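Local coordinates for nucleoporin NUP170 (Chaetomium thermophilum, PDB 5HAX), which probably serves as a scaffold nucleoporin of the nuclear pore complex, with a beta-propeller region followed by a helical one, at residues 296-301 and 307-312; 301-306 and 385-390. All blocks are in the same frame, centred on the assembly; numbering follows the deposited sequence.

Contact 1 of 2, residues 296-301 and 307-312; sequences LSPIPA and LHLMAL
S297 and M310 form the hydrogen-bonded pair of this antiparallel hairpin: S297 N reaches M310 O at 2.9 Å, in the plane of that carbonyl, and M310 N returns a nearly straight bond to S297 O (172°). On the face carrying L296, P298, L309 and A311, L296 CD2 meets A311 CB at 3.7 Å, while its CD1 lies across the L309 side chain, 4.2 Å from L309 CD2. L309 CG stands anti to the backbone N (chi1 -168°), which carries CD1 under the opposite strand to 3.7 Å from S297 O. L245 of strand 241-246 touches L296 on this face. I299 belongs to the close packing too: its N bonds H308 O at 2.8 Å, from above the carbonyl plane, and its side chain lies over the opposite backbone, CG2 3.6 Å from L307 O and CD1 3.9 Å from L309 N. An alanine at I299 would keep the backbone bond but is likely to open a gap over L307 and L309. Beyond it, the partly exposed P300 and A301 lead away into the loop. A classic bulge at H308-L309 lies opposite L321 of strand 318-324. Paired N-H and C=O groups satisfy the buried backbone, so the leucines can pack as an apolar layer against strand 241-246.

Contact 2 of 2, residues 301-306 and 385-390; sequences ATEASK and RFSPGY
E303 and R385 meet end-on, each carboxylate oxygen taking one guanidinium nitrogen. R385 NH2 lies 2.8 Å from E303 OE2 and forms the shorter arm of the salt bridge; NH1 reaches E303 OE1 at 3.2 Å. Both oxygens lie close to the guanidinium plane, but the two flat groups are turned 45° apart: NH1 meets OE1 on its syn side, tilted out of the carboxylate plane, and NH2 meets OE2 from above it. S387 OG donates a further bond to E303 OE1, 2.7 Å long, from the face opposite to NH1. Two donors therefore hold OE1, and the buried carboxylate is likely to stay ionised beside the arginine. Both long side chains are extended: E303 sets out with CG anti to its own N (chi1 -175°) and runs towards the guanidinium edge of R385, which comes from the opposite direction. Over one guanidinium face, G389 CA sits 3.4 Å above the plane, towards its rim. A cis peptide before P388 and G389 N bonding F386 O at 2.7 Å shape the loop carrying S387. Further out, F459 of helix 456-459 touches E303 and S387. A classic bulge, G389 and Y390 opposite F386, marks the tight hairpin between strands 380-386 and 390-395, here salt-bridged to the neighbouring blade's hairpin loop.

Both contacts are buried, and they share A301, where the hairpin of contact 1 passes into the loop of contact 2. Contact 1 works within one sheet, joining strands 293-298 and 307-313 by backbone bonds and apolar side chains; contact 2 works between sheets, tying the loop between those strands to the end of strand 380-386 through a salt bridge and a serine hydroxyl. Contact 2 also buries much less surface, 134 against 436 Å². R385 bridges the two: its CD lies 3.8 Å from M310 SD, its NH1 packs near I299 CG1, and its carbonyl O takes a weak hydrogen bond from S297 OG. One arginine thus lies along the first hairpin and pairs with the acid in its loop.

Contact 1 of 2, residues 296-301 and 307-312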
loop_
_atom_site.group_PDB
_atom_site.type_symbol
_atom_site.label_atom_id
_atom_site.label_comp_id
_atom_site.label_asym_id
_atom_site.label_seq_id
_atom_site.Cartn_x
_atom_site.Cartn_y
_atom_site.Cartn_z
ATOM N N LEU A 296 10.596 -2.187 -14.103
ATOM C CA LEU A 296 9.344 -1.473 -14.294
ATOM C C LEU A 296 8.491 -1.605 -13.039
ATOM O O LEU A 296 8.704 -2.489 -12.206
ATOM C CB LEU A 296 8.562 -2.006 -15.502
ATOM C CG LEU A 296 9.284 -2.019 -16.850
ATOM C CD1 LEU A 296 8.371 -2.580 -17.929
ATOM C CD2 LEU A 296 9.776 -0.627 -17.230
ATOM N N SER A 297 7.518 -0.708 -12.912
ATOM C CA SER A 297 6.545 -0.771 -11.831
ATOM C C SER A 297 5.222 -0.185 -12.311
ATOM O O SER A 297 5.135 1.028 -12.546
ATOM C CB SER A 297 7.045 -0.017 -10.601
ATOM O OG SER A 297 6.203 -0.265 -9.491
ATOM N N PRO A 298 4.180 -0.998 -12.485
ATOM C CA PRO A 298 2.895 -0.449 -12.934
ATOM C C PRO A 298 2.301 0.510 -11.914
ATOM O O PRO A 298 2.469 0.352 -10.703
ATOM C CB PRO A 298 2.016 -1.694 -13.106
ATOM C CG PRO A 298 2.974 -2.829 -13.247
ATOM C CD PRO A 298 4.137 -2.466 -12.385
ATOM N N ILE A 299 1.602 1.513 -12.424
ATOM C CA ILE A 299 0.855 2.474 -11.617
ATOM C C ILE A 299 -0.627 2.237 -11.886
ATOM O O ILE A 299 -1.068 2.381 -13.034
ATOM C CB ILE A 299 1.256 3.922 -11.945
ATOM C CG1 ILE A 299 2.753 4.120 -11.676
ATOM C CG2 ILE A 299 0.426 4.902 -11.120
ATOM C CD1 ILE A 299 3.308 5.437 -12.175
ATOM N N PRO A 300 -1.426 1.872 -10.883
ATOM C CA PRO A 300 -2.821 1.504 -11.146
ATOM C C PRO A 300 -3.689 2.714 -11.458
ATOM O O PRO A 300 -3.364 3.858 -11.130
ATOM C CB PRO A 300 -3.256 0.828 -9.841
ATOM C CG PRO A 300 -2.413 1.475 -8.798
ATOM C CD PRO A 300 -1.090 1.770 -9.451
ATOM N N ALA A 301 -4.823 2.438 -12.108
ATOM C CA ALA A 301 -5.745 3.504 -12.492
ATOM C C ALA A 301 -6.354 4.190 -11.277
ATOM O O ALA A 301 -6.756 5.356 -11.360
ATOM C CB ALA A 301 -6.849 2.947 -13.390
ATOM N N LEU A 307 -0.558 8.615 -16.019
ATOM C CA LEU A 307 0.702 7.916 -15.780
ATOM C C LEU A 307 0.428 6.446 -15.492
ATOM O O LEU A 307 -0.160 6.102 -14.462
ATOM C CB LEU A 307 1.464 8.571 -14.632
ATOM C CG LEU A 307 1.977 9.985 -14.911
ATOM C CD1 LEU A 307 2.607 10.574 -13.659
ATOM C CD2 LEU A 307 2.973 9.994 -16.066
ATOM N N HIS A 308 0.870 5.578 -16.401
ATOM C CA HIS A 308 0.641 4.142 -16.316
ATOM C C HIS A 308 1.796 3.370 -15.696
ATOM O O HIS A 308 1.573 2.285 -15.149
ATOM C CB HIS A 308 0.390 3.562 -17.714
ATOM C CG HIS A 308 -1.006 3.756 -18.220
ATOM N ND1 HIS A 308 -1.614 4.991 -18.282
ATOM C CD2 HIS A 308 -1.903 2.870 -18.713
ATOM C CE1 HIS A 308 -2.831 4.855 -18.779
ATOM N NE2 HIS A 308 -3.030 3.578 -19.051
ATOM N N LEU A 309 3.022 3.884 -15.772
ATOM C CA LEU A 309 4.188 3.035 -15.581
ATOM C C LEU A 309 5.378 3.866 -15.127
ATOM O O LEU A 309 5.594 4.975 -15.624
ATOM C CB LEU A 309 4.520 2.306 -16.889
ATOM C CG LEU A 309 5.519 1.157 -16.846
ATOM C CD1 LEU A 309 4.940 -0.016 -16.073
ATOM C CD2 LEU A 309 5.889 0.751 -18.263
ATOM N N MET A 310 6.147 3.317 -14.188
ATOM C CA MET A 310 7.451 3.850 -13.821
ATOM C C MET A 310 8.535 2.919 -14.344
ATOM O O MET A 310 8.411 1.694 -14.252
ATOM C CB MET A 310 7.597 4.003 -12.304
ATOM C CG MET A 310 8.823 4.815 -11.896
ATOM S SD MET A 310 9.274 4.642 -10.158
ATOM C CE MET A 310 9.983 2.996 -10.154
ATOM N N ALA A 311 9.596 3.505 -14.889
ATOM C CA ALA A 311 10.748 2.761 -15.381
ATOM C C ALA A 311 11.998 3.314 -14.717
ATOM O O ALA A 311 12.193 4.533 -14.675
ATOM C CB ALA A 311 10.861 2.852 -16.906
ATOM N N LEU A 312 12.829 2.422 -14.189
ATOM C CA LEU A 312 14.043 2.795 -13.473
ATOM C C LEU A 312 15.258 2.496 -14.342
ATOM O O LEU A 312 15.413 1.373 -14.830
ATOM C CB LEU A 312 14.147 2.039 -12.146
ATOM C CG LEU A 312 15.378 2.377 -11.298
ATOM C CD1 LEU A 312 15.310 3.813 -10.801
ATOM C CD2 LEU A 312 15.506 1.412 -10.135
#

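Contact 2 of 2, residues 301-306 and 385-390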
loop_
_atom_site.group_PDB
_atom_site.type_symbol
_atom_site.label_atom_id
_atom_site.label_comp_id
_atom_site.label_asym_id
_atom_site.label_seq_id
_atom_site.Cartn_x
_atom_site.Cartn_y
_atom_site.Cartn_z
ATOM N N ALA A 301 -4.823 2.438 -12.108
ATOM C CA ALA A 301 -5.745 3.504 -12.492
ATOM C C ALA A 301 -6.354 4.190 -11.277
ATOM O O ALA A 301 -6.756 5.356 -11.360
ATOM C CB ALA A 301 -6.849 2.947 -13.390
ATOM N N THR A 302 -6.435 3.487 -10.146
ATOM C CA THR A 302 -6.925 4.108 -8.920
ATOM C C THR A 302 -6.004 5.227 -8.455
ATOM O O THR A 302 -6.461 6.179 -7.811
ATOM C CB THR A 302 -7.066 3.053 -7.822
ATOM O OG1 THR A 302 -5.805 2.404 -7.617
ATOM C CG2 THR A 302 -8.104 2.014 -8.211
ATOM N N GLU A 303 -4.713 5.136 -8.776
ATOM C CA GLU A 303 -3.728 6.111 -8.327
ATOM C C GLU A 303 -3.570 7.267 -9.307
ATOM O O GLU A 303 -3.400 8.417 -8.884
ATOM C CB GLU A 303 -2.378 5.423 -8.107
ATOM C CG GLU A 303 -1.306 6.332 -7.522
ATOM C CD GLU A 303 -0.082 5.568 -7.047
ATOM O OE1 GLU A 303 0.048 4.373 -7.387
ATOM O OE2 GLU A 303 0.749 6.159 -6.329
ATOM N N ALA A 304 -3.624 6.987 -10.608
ATOM C CA ALA A 304 -3.416 8.015 -11.617
ATOM C C ALA A 304 -4.087 7.590 -12.913
ATOM O O ALA A 304 -4.075 6.408 -13.267
ATOM C CB ALA A 304 -1.923 8.266 -11.848
ATOM N N SER A 305 -4.663 8.565 -13.619
ATOM C CA SER A 305 -5.340 8.287 -14.880
ATOM C C SER A 305 -4.348 8.162 -16.031
ATOM O O SER A 305 -4.387 7.187 -16.792
ATOM C CB SER A 305 -6.355 9.390 -15.179
ATOM O OG SER A 305 -6.892 9.246 -16.480
ATOM N N LYS A 306 -3.453 9.138 -16.175
ATOM C CA LYS A 306 -2.551 9.204 -17.319
ATOM C C LYS A 306 -1.283 8.380 -17.113
ATOM O O LYS A 306 -0.957 7.527 -17.945
ATOM C CB LYS A 306 -2.195 10.666 -17.605
ATOM C CG LYS A 306 -3.382 11.506 -18.059
ATOM C CD LYS A 306 -3.057 12.990 -18.052
ATOM C CE LYS A 306 -4.281 13.825 -18.399
ATOM N NZ LYS A 306 -4.049 15.280 -18.188
ATOM N N ARG A 385 8.566 0.099 -6.738
ATOM C CA ARG A 385 7.659 1.178 -6.362
ATOM C C ARG A 385 6.357 0.579 -5.855
ATOM O O ARG A 385 5.801 -0.331 -6.479
ATOM C CB ARG A 385 7.371 2.125 -7.533
ATOM C CG ARG A 385 6.501 3.325 -7.152
ATOM C CD ARG A 385 5.989 4.073 -8.378
ATOM N NE ARG A 385 5.223 5.265 -8.015
ATOM C CZ ARG A 385 3.929 5.267 -7.699
ATOM N NH1 ARG A 385 3.233 4.138 -7.688
ATOM N NH2 ARG A 385 3.328 6.407 -7.382
ATOM N N PHE A 386 5.878 1.094 -4.723
ATOM C CA PHE A 386 4.593 0.714 -4.153
ATOM C C PHE A 386 3.758 1.965 -3.938
ATOM O O PHE A 386 4.277 2.996 -3.497
ATOM C CB PHE A 386 4.768 -0.031 -2.821
ATOM C CG PHE A 386 5.683 -1.216 -2.907
ATOM C CD1 PHE A 386 5.216 -2.434 -3.363
ATOM C CD2 PHE A 386 7.010 -1.114 -2.526
ATOM C CE1 PHE A 386 6.053 -3.527 -3.442
ATOM C CE2 PHE A 386 7.852 -2.204 -2.603
ATOM C CZ PHE A 386 7.372 -3.412 -3.062
ATOM N N SER A 387 2.472 1.880 -4.269
ATOM C CA SER A 387 1.545 2.975 -4.004
ATOM C C SER A 387 1.619 3.346 -2.526
ATOM O O SER A 387 1.718 2.460 -1.675
ATOM C CB SER A 387 0.112 2.589 -4.382
ATOM O OG SER A 387 0.002 2.278 -5.759
ATOM N N PRO A 388 1.563 4.650 -2.207
ATOM C CA PRO A 388 1.360 5.804 -3.088
ATOM C C PRO A 388 2.658 6.389 -3.653
ATOM O O PRO A 388 2.670 7.558 -4.043
ATOM C CB PRO A 388 0.674 6.806 -2.164
ATOM C CG PRO A 388 1.318 6.550 -0.844
ATOM C CD PRO A 388 1.662 5.072 -0.800
ATOM N N GLY A 389 3.730 5.598 -3.695
ATOM C CA GLY A 389 4.981 6.058 -4.274
ATOM C C GLY A 389 6.225 5.669 -3.502
ATOM O O GLY A 389 7.312 6.184 -3.784
ATOM N N TYR A 390 6.088 4.771 -2.528
ATOM C CA TYR A 390 7.245 4.276 -1.789
ATOM C C TYR A 390 8.242 3.642 -2.754
ATOM O O TYR A 390 7.894 2.717 -3.491
ATOM C CB TYR A 390 6.802 3.254 -0.741
ATOM C CG TYR A 390 5.704 3.716 0.195
ATOM C CD1 TYR A 390 5.630 5.036 0.632
ATOM C CD2 TYR A 390 4.737 2.823 0.646
ATOM C CE1 TYR A 390 4.623 5.447 1.491
ATOM C CE2 TYR A 390 3.732 3.224 1.502
ATOM C CZ TYR A 390 3.678 4.534 1.924
ATOM O OH TYR A 390 2.668 4.926 2.776
#